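Local coordinates for ABC transporter substrate-binding protein (Rhizobium radiobacter, PDB 6TFX) that binds the opine mannopinic acid as a periplasmic solute-binding protein and probably delivers it to an ABC transporter for import, at residues S294-P305 with I438-V449. Sequence-based numbering, arbitrary orientation.
Sequences SVIPSNNLGFDP and IELWKEAQKLIV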
ATOM      1  N   SER A 294      -9.834  14.626  -5.760  1.00 15.36           N
ATOM      2  CA  SER A 294      -9.039  14.213  -6.917  1.00 13.56           C
ATOM      3  C   SER A 294      -8.866  12.709  -6.901  1.00 15.77           C
ATOM      4  O   SER A 294      -9.450  12.016  -6.033  1.00 16.31           O
ATOM      5  CB  SER A 294      -7.690  14.938  -6.983  1.00 16.32           C
ATOM      6  OG  SER A 294      -7.108  14.725  -8.267  1.00 15.68           O
ATOM      7  N   VAL A 295      -8.065  12.189  -7.837  1.00 12.83           N
ATOM      8  CA  VAL A 295      -7.897  10.763  -8.037  1.00 13.27           C
ATOM      9  C   VAL A 295      -6.573  10.210  -7.502  1.00 14.84           C
ATOM     10  O   VAL A 295      -6.218   9.067  -7.799  1.00 14.15           O
ATOM     11  CB  VAL A 295      -8.105  10.407  -9.529  1.00 16.84           C
ATOM     12  CG1 VAL A 295      -9.566  10.623  -9.937  1.00 17.46           C
ATOM     13  CG2 VAL A 295      -7.153  11.218 -10.426  1.00 16.25           C
ATOM     14  N   ILE A 296      -5.874  11.002  -6.691  1.00 13.31           N
ATOM     15  CA  ILE A 296      -4.671  10.600  -5.977  1.00 13.81           C
ATOM     16  C   ILE A 296      -4.823  11.075  -4.527  1.00 15.86           C
ATOM     17  O   ILE A 296      -5.571  12.024  -4.274  1.00 15.52           O
ATOM     18  CB  ILE A 296      -3.362  11.106  -6.636  1.00 15.33           C
ATOM     19  CG1 ILE A 296      -3.131  12.618  -6.387  1.00 15.64           C
ATOM     20  CG2 ILE A 296      -3.308  10.732  -8.136  1.00 16.12           C
ATOM     21  CD1 ILE A 296      -1.801  13.098  -6.981  1.00 16.94           C
ATOM     22  N   PRO A 297      -4.137  10.431  -3.564  1.00 15.72           N
ATOM     23  CA  PRO A 297      -4.302  10.841  -2.149  1.00 15.56           C
ATOM     24  C   PRO A 297      -3.892  12.299  -1.910  1.00 18.07           C
ATOM     25  O   PRO A 297      -3.009  12.822  -2.596  1.00 17.50           O
ATOM     26  CB  PRO A 297      -3.403   9.867  -1.385  1.00 16.88           C
ATOM     27  CG  PRO A 297      -3.355   8.617  -2.277  1.00 18.78           C
ATOM     28  CD  PRO A 297      -3.258   9.243  -3.681  1.00 16.23           C
ATOM     29  N   SER A 298      -4.543  12.957  -0.937  1.00 14.88           N
ATOM     30  CA  SER A 298      -4.317  14.398  -0.712  1.00 15.79           C
ATOM     31  C   SER A 298      -2.877  14.714  -0.336  1.00 18.88           C
ATOM     32  O   SER A 298      -2.395  15.821  -0.613  1.00 20.66           O
ATOM     33  CB  SER A 298      -5.287  14.954   0.326  1.00 17.44           C
ATOM     34  OG  SER A 298      -5.017  14.363   1.584  1.00 22.73           O
ATOM     35  N   ASN A 299      -2.194  13.740   0.298  1.00 17.10           N
ATOM     36  CA  ASN A 299      -0.812  13.911   0.723  1.00 18.75           C
ATOM     37  C   ASN A 299       0.039  13.412  -0.457  1.00 25.26           C
ATOM     38  O   ASN A 299       0.510  12.262  -0.466  1.00 28.89           O
ATOM     39  CB  ASN A 299      -0.584  13.090   2.007  1.00 22.27           C
ATOM     40  CG  ASN A 299       0.802  12.555   2.261  1.00 58.69           C
ATOM     41  OD1 ASN A 299       1.022  11.328   2.320  1.00 52.52           O
ATOM     42  ND2 ASN A 299       1.759  13.457   2.405  1.00 51.35           N
ATOM     43  N   ASN A 300       0.066  14.206  -1.510  1.00 19.28           N
ATOM     44  CA  ASN A 300       0.923  14.011  -2.658  1.00 16.01           C
ATOM     45  C   ASN A 300       1.433  15.343  -3.120  1.00 18.91           C
ATOM     46  O   ASN A 300       0.630  16.248  -3.377  1.00 16.66           O
ATOM     47  CB  ASN A 300       0.197  13.380  -3.836  1.00 15.19           C
ATOM     48  CG  ASN A 300       0.332  11.898  -3.873  1.00 27.78           C
ATOM     49  OD1 ASN A 300       1.286  11.367  -4.416  1.00 26.97           O
ATOM     50  ND2 ASN A 300      -0.627  11.207  -3.310  1.00 30.14           N
ATOM     51  N   LEU A 301       2.741  15.408  -3.394  1.00 16.90           N
ATOM     52  CA  LEU A 301       3.275  16.575  -4.093  1.00 17.35           C
ATOM     53  C   LEU A 301       2.599  16.488  -5.482  1.00 19.13           C
ATOM     54  O   LEU A 301       2.627  15.412  -6.103  1.00 17.34           O
ATOM     55  CB  LEU A 301       4.807  16.442  -4.265  1.00 17.53           C
ATOM     56  CG  LEU A 301       5.461  17.409  -5.248  1.00 23.07           C
ATOM     57  CD1 LEU A 301       5.336  18.820  -4.757  1.00 24.82           C
ATOM     58  CD2 LEU A 301       6.953  17.088  -5.441  1.00 24.43           C
ATOM     59  N   GLY A 302       1.968  17.585  -5.914  1.00 16.12           N
ATOM     60  CA  GLY A 302       1.250  17.626  -7.184  1.00 15.08           C
ATOM     61  C   GLY A 302      -0.255  17.390  -7.079  1.00 18.51           C
ATOM     62  O   GLY A 302      -0.977  17.467  -8.080  1.00 17.58           O
ATOM     63  N   PHE A 303      -0.756  17.121  -5.861  1.00 14.76           N
ATOM     64  CA  PHE A 303      -2.193  16.923  -5.634  1.00 15.17           C
ATOM     65  C   PHE A 303      -2.983  18.127  -6.149  1.00 18.77           C
ATOM     66  O   PHE A 303      -2.578  19.277  -5.898  1.00 18.24           O
ATOM     67  CB  PHE A 303      -2.448  16.725  -4.132  1.00 16.40           C
ATOM     68  CG  PHE A 303      -3.910  16.574  -3.792  1.00 16.23           C
ATOM     69  CD1 PHE A 303      -4.616  15.429  -4.174  1.00 17.79           C
ATOM     70  CD2 PHE A 303      -4.589  17.587  -3.119  1.00 17.64           C
ATOM     71  CE1 PHE A 303      -5.972  15.293  -3.870  1.00 18.91           C
ATOM     72  CE2 PHE A 303      -5.958  17.446  -2.815  1.00 19.18           C
ATOM     73  CZ  PHE A 303      -6.630  16.299  -3.201  1.00 17.13           C
ATOM     74  N   ASP A 304      -4.115  17.873  -6.828  1.00 17.01           N
ATOM     75  CA  ASP A 304      -4.982  18.931  -7.363  1.00 16.53           C
ATOM     76  C   ASP A 304      -6.229  19.043  -6.471  1.00 21.52           C
ATOM     77  O   ASP A 304      -7.140  18.213  -6.591  1.00 22.19           O
ATOM     78  CB  ASP A 304      -5.399  18.605  -8.806  1.00 18.12           C
ATOM     79  CG  ASP A 304      -6.121  19.737  -9.515  1.00 24.47           C
ATOM     80  OD1 ASP A 304      -6.375  20.811  -8.857  1.00 23.04           O
ATOM     81  OD2 ASP A 304      -6.411  19.586 -10.715  1.00 23.25           O
ATOM     82  N   PRO A 305      -6.333  20.080  -5.621  1.00 21.05           N
ATOM     83  CA  PRO A 305      -7.555  20.210  -4.798  1.00 21.45           C
ATOM     84  C   PRO A 305      -8.783  20.597  -5.616  1.00 26.19           C
ATOM     85  O   PRO A 305      -9.890  20.599  -5.074  1.00 29.18           O
ATOM     86  CB  PRO A 305      -7.217  21.328  -3.792  1.00 23.79           C
ATOM     87  CG  PRO A 305      -5.777  21.722  -4.035  1.00 28.87           C
ATOM     88  CD  PRO A 305      -5.372  21.178  -5.379  1.00 24.37           C
ATOM     89  N   ILE A 438       4.282  20.481 -11.279  0.50 14.33           N
ATOM     90  CA  ILE A 438       3.023  20.500 -10.511  0.50 14.69           C
ATOM     91  C   ILE A 438       1.826  20.644 -11.450  0.50 17.69           C
ATOM     92  O   ILE A 438       0.846  19.903 -11.328  0.50 17.39           O
ATOM     93  CB  ILE A 438       3.059  21.654  -9.452  0.50 18.06           C
ATOM     94  CG1 ILE A 438       4.079  21.378  -8.308  0.50 19.37           C
ATOM     95  CG2 ILE A 438       1.665  21.994  -8.888  0.50 18.65           C
ATOM     96  CD1 ILE A 438       3.827  20.145  -7.450  0.50 26.45           C
ATOM     97  N   GLU A 439       1.915  21.590 -12.402  1.00 14.36           N
ATOM     98  CA  GLU A 439       0.813  21.861 -13.345  1.00 16.49           C
ATOM     99  C   GLU A 439       0.524  20.685 -14.264  1.00 18.81           C
ATOM    100  O   GLU A 439      -0.647  20.399 -14.554  1.00 18.22           O
ATOM    101  CB  GLU A 439       1.019  23.144 -14.123  1.00 18.67           C
ATOM    102  CG  GLU A 439       0.861  24.364 -13.223  1.00 28.34           C
ATOM    103  CD  GLU A 439      -0.442  24.453 -12.434  1.00 41.42           C
ATOM    104  OE1 GLU A 439      -0.380  24.596 -11.192  1.00 40.65           O
ATOM    105  OE2 GLU A 439      -1.524  24.365 -13.057  1.00 39.09           O
ATOM    106  N   LEU A 440       1.573  19.966 -14.682  1.00 14.34           N
ATOM    107  CA  LEU A 440       1.398  18.750 -15.519  1.00 14.94           C
ATOM    108  C   LEU A 440       0.737  17.640 -14.709  1.00 16.98           C
ATOM    109  O   LEU A 440      -0.182  16.976 -15.218  1.00 16.58           O
ATOM    110  CB  LEU A 440       2.732  18.270 -16.110  1.00 15.43           C
ATOM    111  CG  LEU A 440       3.297  19.177 -17.196  1.00 18.04           C
ATOM    112  CD1 LEU A 440       4.792  18.970 -17.386  1.00 16.30           C
ATOM    113  CD2 LEU A 440       2.523  19.006 -18.517  1.00 18.23           C
ATOM    114  N   TRP A 441       1.133  17.491 -13.422  1.00 13.45           N
ATOM    115  CA  TRP A 441       0.456  16.493 -12.572  1.00 13.63           C
ATOM    116  C   TRP A 441      -1.008  16.867 -12.384  1.00 15.79           C
ATOM    117  O   TRP A 441      -1.872  15.978 -12.410  1.00 16.37           O
ATOM    118  CB  TRP A 441       1.148  16.398 -11.222  1.00 13.22           C
ATOM    119  CG  TRP A 441       2.380  15.533 -11.257  1.00 13.56           C
ATOM    120  CD1 TRP A 441       2.581  14.413 -12.018  1.00 15.85           C
ATOM    121  CD2 TRP A 441       3.567  15.700 -10.463  1.00 13.18           C
ATOM    122  NE1 TRP A 441       3.840  13.898 -11.777  1.00 15.17           N
ATOM    123  CE2 TRP A 441       4.448  14.643 -10.795  1.00 14.94           C
ATOM    124  CE3 TRP A 441       3.966  16.630  -9.487  1.00 14.08           C
ATOM    125  CZ2 TRP A 441       5.716  14.517 -10.214  1.00 14.58           C
ATOM    126  CZ3 TRP A 441       5.222  16.503  -8.905  1.00 15.38           C
ATOM    127  CH2 TRP A 441       6.076  15.450  -9.263  1.00 16.04           C
ATOM    128  N   LYS A 442      -1.306  18.172 -12.185  1.00 14.06           N
ATOM    129  CA  LYS A 442      -2.710  18.601 -12.016  1.00 14.17           C
ATOM    130  C   LYS A 442      -3.512  18.389 -13.306  1.00 17.73           C
ATOM    131  O   LYS A 442      -4.647  17.914 -13.257  1.00 17.20           O
ATOM    132  CB  LYS A 442      -2.777  20.074 -11.562  1.00 15.81           C
ATOM    133  CG  LYS A 442      -2.204  20.268 -10.158  1.00 16.08           C
ATOM    134  CD  LYS A 442      -2.521  21.699  -9.713  1.00 20.84           C
ATOM    135  CE  LYS A 442      -2.107  21.947  -8.292  1.00 23.51           C
ATOM    136  NZ  LYS A 442      -2.381  23.368  -7.899  1.00 30.68           N
ATOM    137  N   GLU A 443      -2.911  18.704 -14.473  1.00 14.77           N
ATOM    138  CA  GLU A 443      -3.578  18.499 -15.761  1.00 16.37           C
ATOM    139  C   GLU A 443      -3.943  17.004 -15.924  1.00 18.72           C
ATOM    140  O   GLU A 443      -5.061  16.689 -16.367  1.00 19.70           O
ATOM    141  CB  GLU A 443      -2.683  18.980 -16.901  1.00 18.85           C
ATOM    142  CG  GLU A 443      -3.312  18.862 -18.285  1.00 30.36           C
ATOM    143  CD  GLU A 443      -2.421  19.265 -19.453  1.00 56.61           C
ATOM    144  OE1 GLU A 443      -1.287  19.743 -19.214  1.00 45.31           O
ATOM    145  OE2 GLU A 443      -2.850  19.079 -20.615  1.00 48.27           O
ATOM    146  N   ALA A 444      -3.036  16.097 -15.511  1.00 14.84           N
ATOM    147  CA  ALA A 444      -3.325  14.650 -15.597  1.00 16.17           C
ATOM    148  C   ALA A 444      -4.554  14.319 -14.722  1.00 17.18           C
ATOM    149  O   ALA A 444      -5.465  13.634 -15.177  1.00 16.89           O
ATOM    150  CB  ALA A 444      -2.116  13.853 -15.133  1.00 16.69           C
ATOM    151  N   GLN A 445      -4.603  14.834 -13.487  1.00 14.51           N
ATOM    152  CA  GLN A 445      -5.751  14.539 -12.610  1.00 14.80           C
ATOM    153  C   GLN A 445      -7.064  15.046 -13.207  1.00 16.33           C
ATOM    154  O   GLN A 445      -8.059  14.325 -13.191  1.00 16.33           O
ATOM    155  CB  GLN A 445      -5.521  15.133 -11.217  1.00 14.42           C
ATOM    156  CG  GLN A 445      -4.408  14.375 -10.473  1.00 17.80           C
ATOM    157  CD  GLN A 445      -3.858  15.194  -9.326  1.00 19.66           C
ATOM    158  OE1 GLN A 445      -4.491  15.329  -8.282  1.00 15.65           O
ATOM    159  NE2 GLN A 445      -2.666  15.762  -9.522  1.00 17.03           N
ATOM    160  N   LYS A 446      -7.060  16.288 -13.757  1.00 14.51           N
ATOM    161  CA  LYS A 446      -8.264  16.872 -14.369  1.00 14.56           C
ATOM    162  C   LYS A 446      -8.755  16.005 -15.530  1.00 18.04           C
ATOM    163  O   LYS A 446      -9.974  15.804 -15.690  1.00 19.30           O
ATOM    164  CB  LYS A 446      -7.983  18.295 -14.856  1.00 16.69           C
ATOM    165  CG  LYS A 446      -7.849  19.286 -13.706  1.00 20.78           C
ATOM    166  CD  LYS A 446      -7.823  20.704 -14.248  1.00 23.22           C
ATOM    167  CE  LYS A 446      -7.948  21.733 -13.143  1.00 28.55           C
ATOM    168  NZ  LYS A 446      -6.722  21.785 -12.321  1.00 27.88           N
ATOM    169  N   LEU A 447      -7.818  15.474 -16.337  1.00 15.44           N
ATOM    170  CA  LEU A 447      -8.210  14.634 -17.469  1.00 16.51           C
ATOM    171  C   LEU A 447      -8.800  13.324 -16.995  1.00 18.76           C
ATOM    172  O   LEU A 447      -9.751  12.821 -17.596  1.00 18.04           O
ATOM    173  CB  LEU A 447      -6.985  14.330 -18.343  1.00 17.20           C
ATOM    174  CG  LEU A 447      -6.444  15.510 -19.156  1.00 21.51           C
ATOM    175  CD1 LEU A 447      -5.030  15.237 -19.645  1.00 22.35           C
ATOM    176  CD2 LEU A 447      -7.363  15.845 -20.329  1.00 24.00           C
ATOM    177  N   ILE A 448      -8.199  12.726 -15.952  1.00 13.87           N
ATOM    178  CA  ILE A 448      -8.703  11.410 -15.478  1.00 13.98           C
ATOM    179  C   ILE A 448     -10.089  11.590 -14.829  1.00 17.43           C
ATOM    180  O   ILE A 448     -10.996  10.774 -15.039  1.00 17.16           O
ATOM    181  CB  ILE A 448      -7.689  10.793 -14.487  1.00 16.35           C
ATOM    182  CG1 ILE A 448      -6.315  10.545 -15.198  1.00 16.87           C
ATOM    183  CG2 ILE A 448      -8.258   9.505 -13.836  1.00 14.75           C
ATOM    184  CD1 ILE A 448      -5.124  10.431 -14.253  1.00 20.13           C
ATOM    185  N   VAL A 449     -10.245  12.659 -14.034  1.00 14.77           N
ATOM    186  CA  VAL A 449     -11.529  12.952 -13.392  1.00 15.02           C
ATOM    187  C   VAL A 449     -12.611  13.216 -14.450  1.00 17.80           C
ATOM    188  O   VAL A 449     -13.719  12.656 -14.352  1.00 18.35           O
ATOM    189  CB  VAL A 449     -11.393  14.171 -12.440  1.00 18.16           C
ATOM    190  CG1 VAL A 449     -12.765  14.702 -12.013  1.00 19.11           C
ATOM    191  CG2 VAL A 449     -10.570  13.795 -11.216  1.00 18.29           C
TER
HETATM  192  O   HOH W   1      -5.559  23.279  -8.259  1.00 30.33           O
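Q445 sets CG opposite its own carbonyl carbon (chi1 -70°) and runs on extended through chi2 (161°), which carries its amide off the helix into the curve of loop 294-305. S294 turns its hydroxyl away from its backbone N (chi1 -167°) to meet it. The amide is held by four hydrogen bonds. Q445 OE1 accepts from S294 OG at 2.7 Å, in the carbonyl plane and on a lone pair, and from D304 N at 3.0 Å, tilted out of that plane. Q445 NE2 gives one hydrogen to G302 O (2.8 Å), which lies almost exactly in the amide plane, and the other to W441 O, one turn back in its own helix. Both ends being used, the flip of the buried amide is fixed and two loop backbone groups are satisfied. G302, third residue of the type II turn N300-F303, brings its CA to 3.7 Å from W441 CE3, so the bare backbone packs against the indole. Beside it, L301 rests CG near W441 CZ3 and crosses I438 at about a right angle, CD1 to CD1. D304 OD2 takes a salt bridge from K446 NZ (2.7 Å) on its syn side, while a water joins OD1 to K442 NZ; the two lysines probably stabilise the carboxylate's negative charge. At the other end V295 CG1 meets V449 CG2 (3.6 Å), and V295 meets I448 through the two CG2 atoms; I448 in turn packs near C418 and C453 of a magnesium site. The loop, which follows strand 289-291, thus lies between helix 434-450 and neighbours that include helix 392-400, touched by I296 of the loop and by W441 of helix 434-450, and strand 240-255, touched by V295 and P297.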